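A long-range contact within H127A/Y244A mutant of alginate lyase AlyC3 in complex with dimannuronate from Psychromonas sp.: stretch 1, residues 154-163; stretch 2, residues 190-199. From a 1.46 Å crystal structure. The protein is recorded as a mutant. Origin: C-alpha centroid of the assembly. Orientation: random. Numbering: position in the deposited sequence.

Stretch 1, residues 154-163: VKGHFWAMVK
Stretch 2 (190-199) KKYDLGKAPL

A strand running through to 163 lies antiparallel to the strand that spans 190-196, which begins earlier in the chain; their N-to-C directions are at 165° and their axes approach to 4.5 Å. The register pairs Val162 with Lys190, Met161 with Lys191, Ala160 with Tyr192 and Trp159 with Asp193, with CA-CA distances of 4.8 to 5.1 Å. Together the stretches bury 819 Å², and most phi/psi values are extended, near -110/130.

The ladder is regular at its Lys190 end. Val162 N donates to Lys190 O (2.9 Å) and Lys190 N to Val162 O (2.8 Å), satisfying both residues' backbone polar groups. Ala160 and Tyr192 repeat the exchange: Ala160 N to Tyr192 O and Tyr192 N to Ala160 O, both 2.9 Å. Between these pairs Lys191 CA lies 3.4 Å from Ala160 O, and just past the second pair Trp159 CA lies 3.2 Å from Tyr192 O; these CA-H...O contacts give those carbonyls a second, weaker partner.

Beyond Asp193 the register shifts. Phe158 O accepts from Leu194 N (2.8 Å), whereas Phe158 N donates to Gly195 O (2.9 Å), so two successive residues serve one partner. Leu194 accommodates this with phi/psi of -98/9, and Gly195 follows at 106/160, where a side chain would be jammed against the preceding carbonyl O; glycine fits for that reason. His157 then faces Lys196, CA-CA 4.1 Å, with diverging side chains. At the corner, Gly156 takes phi/psi of 69/33, a positive phi that favours glycine. Gly156 O accepts from both Ala197 N (3.0 Å) and Lys196 NZ (2.9 Å). The lysine reaches back through chi angles t, p, t, p, and Lys196 NZ also donates to Ala197 O (2.6 Å).

The other side-chain hydrogen bond across the stretches is nearly linear: His157 ND1 donates to Asp193 OD1 at 2.8 Å. His157 has chi1 m and chi2 -140°; Asp193 has chi1 t and chi2 -5°. Asp193 OD1, near the plane of the imidazole at its edge, also accepts from Gly195 N (3.0 Å), so one carboxylate oxygen ties the histidine to the irregular turn of the strand. Lys196 CB lies over the face of the His157 ring, 4.1 Å from its centroid, in a CH-pi contact.

Trp159, Met161, Lys191 and Asp193 share one face of the sheet. Trp159 (m, 85°) lays its indole beside Asp193, Trp159 CE3 to Asp193 CA 3.5 Å, with the carboxylate carbon over one ring face. Met161 (m, m, t) brings SD to 3.6 Å from Lys191 CG; the lysine's aliphatic stem makes this contact while its end leads away.

Phe158, Ala160, Val162, Lys190 and Tyr192 point to the opposite face. Small Ala160 sits with CB 4.1 Å from Tyr192 CB and 4.0 Å from Leu194 CD1. Val162 (t) sets CG2 3.8 Å from Tyr192 CE1, at the edge of the phenol ring (m, 88°). Phe158 (m, -51°) is buried: its CB meets Leu194 CB at 3.8 Å, and Ala197 CB lies over one face of the Phe158 ring, 3.7 Å from its centroid, in another CH-pi contact.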

# COMPACT_ATOMS: atom_id res chain seq x y z
N VAL B 154 24.98 -13.61 -21.12
CA VAL B 154 24.84 -12.36 -21.86
C VAL B 154 25.67 -11.32 -21.12
O VAL B 154 25.34 -10.93 -19.99
CB VAL B 154 23.37 -11.94 -21.95
CG1 VAL B 154 23.24 -10.59 -22.66
CG2 VAL B 154 22.54 -13.02 -22.69
N LYS B 155 26.76 -10.87 -21.74
CA LYS B 155 27.81 -10.14 -21.03
C LYS B 155 27.81 -8.65 -21.39
O LYS B 155 27.69 -8.28 -22.56
CB LYS B 155 29.18 -10.75 -21.33
CG LYS B 155 29.32 -12.18 -20.81
CD LYS B 155 30.74 -12.70 -20.96
CE LYS B 155 30.82 -14.20 -20.65
NZ LYS B 155 31.36 -14.49 -19.30
N GLY B 156 27.91 -7.80 -20.36
CA GLY B 156 28.10 -6.39 -20.61
C GLY B 156 26.92 -5.68 -21.21
O GLY B 156 27.10 -4.74 -21.99
N HIS B 157 25.70 -6.09 -20.87
CA HIS B 157 24.51 -5.37 -21.30
C HIS B 157 24.02 -4.44 -20.20
O HIS B 157 24.28 -4.64 -19.01
CB HIS B 157 23.38 -6.33 -21.67
CG HIS B 157 23.55 -6.99 -23.00
ND1 HIS B 157 22.50 -7.19 -23.87
CD2 HIS B 157 24.65 -7.47 -23.62
CE1 HIS B 157 22.94 -7.80 -24.96
NE2 HIS B 157 24.25 -7.97 -24.84
N PHE B 158 23.28 -3.43 -20.63
CA PHE B 158 22.42 -2.65 -19.74
C PHE B 158 21.11 -3.40 -19.55
O PHE B 158 20.59 -4.01 -20.49
CB PHE B 158 22.09 -1.32 -20.41
CG PHE B 158 23.25 -0.39 -20.55
CD1 PHE B 158 24.06 -0.07 -19.47
CD2 PHE B 158 23.52 0.19 -21.78
CE1 PHE B 158 25.11 0.82 -19.61
CE2 PHE B 158 24.57 1.08 -21.93
CZ PHE B 158 25.37 1.39 -20.84
N TRP B 159 20.56 -3.33 -18.33
CA TRP B 159 19.30 -3.98 -18.02
C TRP B 159 18.45 -3.05 -17.17
O TRP B 159 18.98 -2.27 -16.37
CB TRP B 159 19.49 -5.27 -17.19
CG TRP B 159 20.33 -6.31 -17.87
CD1 TRP B 159 21.69 -6.38 -17.85
CD2 TRP B 159 19.87 -7.40 -18.67
NE1 TRP B 159 22.11 -7.47 -18.58
CE2 TRP B 159 21.02 -8.10 -19.10
CE3 TRP B 159 18.61 -7.85 -19.07
CZ2 TRP B 159 20.95 -9.23 -19.92
CZ3 TRP B 159 18.55 -8.99 -19.89
CH2 TRP B 159 19.71 -9.65 -20.29
N ALA B 160 17.13 -3.17 -17.33
CA ALA B 160 16.18 -2.59 -16.39
C ALA B 160 15.64 -3.70 -15.50
O ALA B 160 15.01 -4.65 -15.99
CB ALA B 160 15.03 -1.91 -17.13
N MET B 161 15.92 -3.62 -14.21
CA MET B 161 15.42 -4.57 -13.22
C MET B 161 14.21 -3.92 -12.58
O MET B 161 14.34 -2.93 -11.86
CB MET B 161 16.51 -4.83 -12.18
CG MET B 161 17.86 -5.24 -12.77
SD MET B 161 17.74 -6.76 -13.75
CE MET B 161 19.48 -7.18 -13.99
N VAL B 162 13.03 -4.45 -12.84
CA VAL B 162 11.77 -3.82 -12.44
C VAL B 162 11.10 -4.69 -11.38
O VAL B 162 10.77 -5.85 -11.64
CB VAL B 162 10.85 -3.59 -13.65
CG1 VAL B 162 9.53 -2.97 -13.21
CG2 VAL B 162 11.55 -2.70 -14.67
N LYS B 163 10.90 -4.11 -10.20
CA LYS B 163 10.12 -4.79 -9.17
C LYS B 163 8.67 -4.81 -9.62
O LYS B 163 8.10 -3.76 -9.96
CB LYS B 163 10.30 -4.00 -7.87
CG LYS B 163 9.38 -4.36 -6.71
CD LYS B 163 9.62 -5.76 -6.14
CE LYS B 163 8.92 -5.83 -4.75
NZ LYS B 163 8.87 -7.19 -4.16
N LYS B 190 10.73 -8.26 -13.10
CA LYS B 190 10.74 -8.39 -14.55
C LYS B 190 11.99 -7.70 -15.05
O LYS B 190 12.30 -6.58 -14.63
CB LYS B 190 9.49 -7.74 -15.14
CG LYS B 190 9.31 -8.00 -16.62
CD LYS B 190 7.89 -7.66 -17.07
CE LYS B 190 7.76 -7.75 -18.59
NZ LYS B 190 8.34 -9.00 -19.12
N LYS B 191 12.74 -8.36 -15.93
CA LYS B 191 14.00 -7.83 -16.41
C LYS B 191 13.90 -7.53 -17.90
O LYS B 191 13.37 -8.34 -18.67
CB LYS B 191 15.14 -8.83 -16.14
CG LYS B 191 15.24 -9.18 -14.65
CD LYS B 191 16.40 -10.12 -14.33
CE LYS B 191 16.09 -11.54 -14.73
NZ LYS B 191 17.08 -12.49 -14.16
N TYR B 192 14.41 -6.37 -18.30
CA TYR B 192 14.41 -5.94 -19.70
C TYR B 192 15.83 -5.71 -20.17
O TYR B 192 16.61 -5.00 -19.51
CB TYR B 192 13.62 -4.64 -19.88
CG TYR B 192 12.16 -4.72 -19.49
CD1 TYR B 192 11.75 -4.47 -18.19
CD2 TYR B 192 11.18 -5.05 -20.43
CE1 TYR B 192 10.41 -4.53 -17.83
CE2 TYR B 192 9.84 -5.11 -20.09
CZ TYR B 192 9.46 -4.85 -18.78
OH TYR B 192 8.12 -4.92 -18.44
N ASP B 193 16.18 -6.30 -21.33
CA ASP B 193 17.48 -6.11 -21.95
C ASP B 193 17.48 -4.78 -22.66
O ASP B 193 16.70 -4.56 -23.60
CB ASP B 193 17.68 -7.25 -22.95
CG ASP B 193 19.08 -7.29 -23.55
OD1 ASP B 193 19.92 -6.41 -23.30
OD2 ASP B 193 19.31 -8.26 -24.32
N LEU B 194 18.33 -3.86 -22.21
CA LEU B 194 18.42 -2.55 -22.82
C LEU B 194 19.56 -2.46 -23.82
O LEU B 194 19.84 -1.37 -24.31
CB LEU B 194 18.54 -1.47 -21.74
CG LEU B 194 17.42 -1.47 -20.69
CD1 LEU B 194 17.63 -0.32 -19.70
CD2 LEU B 194 16.04 -1.39 -21.34
N GLY B 195 20.20 -3.58 -24.13
CA GLY B 195 21.20 -3.64 -25.18
C GLY B 195 22.62 -3.75 -24.64
O GLY B 195 22.93 -3.39 -23.50
N LYS B 196 23.51 -4.22 -25.51
CA LYS B 196 24.94 -4.24 -25.20
C LYS B 196 25.43 -2.82 -24.96
O LYS B 196 25.13 -1.91 -25.73
CB LYS B 196 25.69 -4.86 -26.39
CG LYS B 196 27.21 -4.83 -26.25
CD LYS B 196 27.71 -5.85 -25.24
CE LYS B 196 29.12 -5.51 -24.77
NZ LYS B 196 29.16 -4.28 -23.91
N ALA B 197 26.20 -2.62 -23.91
CA ALA B 197 26.74 -1.30 -23.62
C ALA B 197 27.88 -1.07 -24.59
O ALA B 197 28.70 -1.92 -24.78
CB ALA B 197 27.23 -1.25 -22.21
N PRO B 198 27.95 0.10 -25.19
CA PRO B 198 29.00 0.34 -26.18
C PRO B 198 30.27 0.81 -25.55
O PRO B 198 30.29 1.20 -24.46
CB PRO B 198 28.41 1.45 -27.02
CG PRO B 198 27.59 2.21 -26.03
CD PRO B 198 26.96 1.16 -25.19
N LEU B 199 31.34 0.74 -26.30
CA LEU B 199 32.62 1.21 -25.79
C LEU B 199 32.84 2.60 -26.27
O LEU B 199 32.53 2.94 -27.37
CB LEU B 199 33.76 0.34 -26.27
CG LEU B 199 33.94 -0.05 -27.73
CD1 LEU B 199 32.77 0.37 -28.58
CD2 LEU B 199 35.26 0.45 -28.30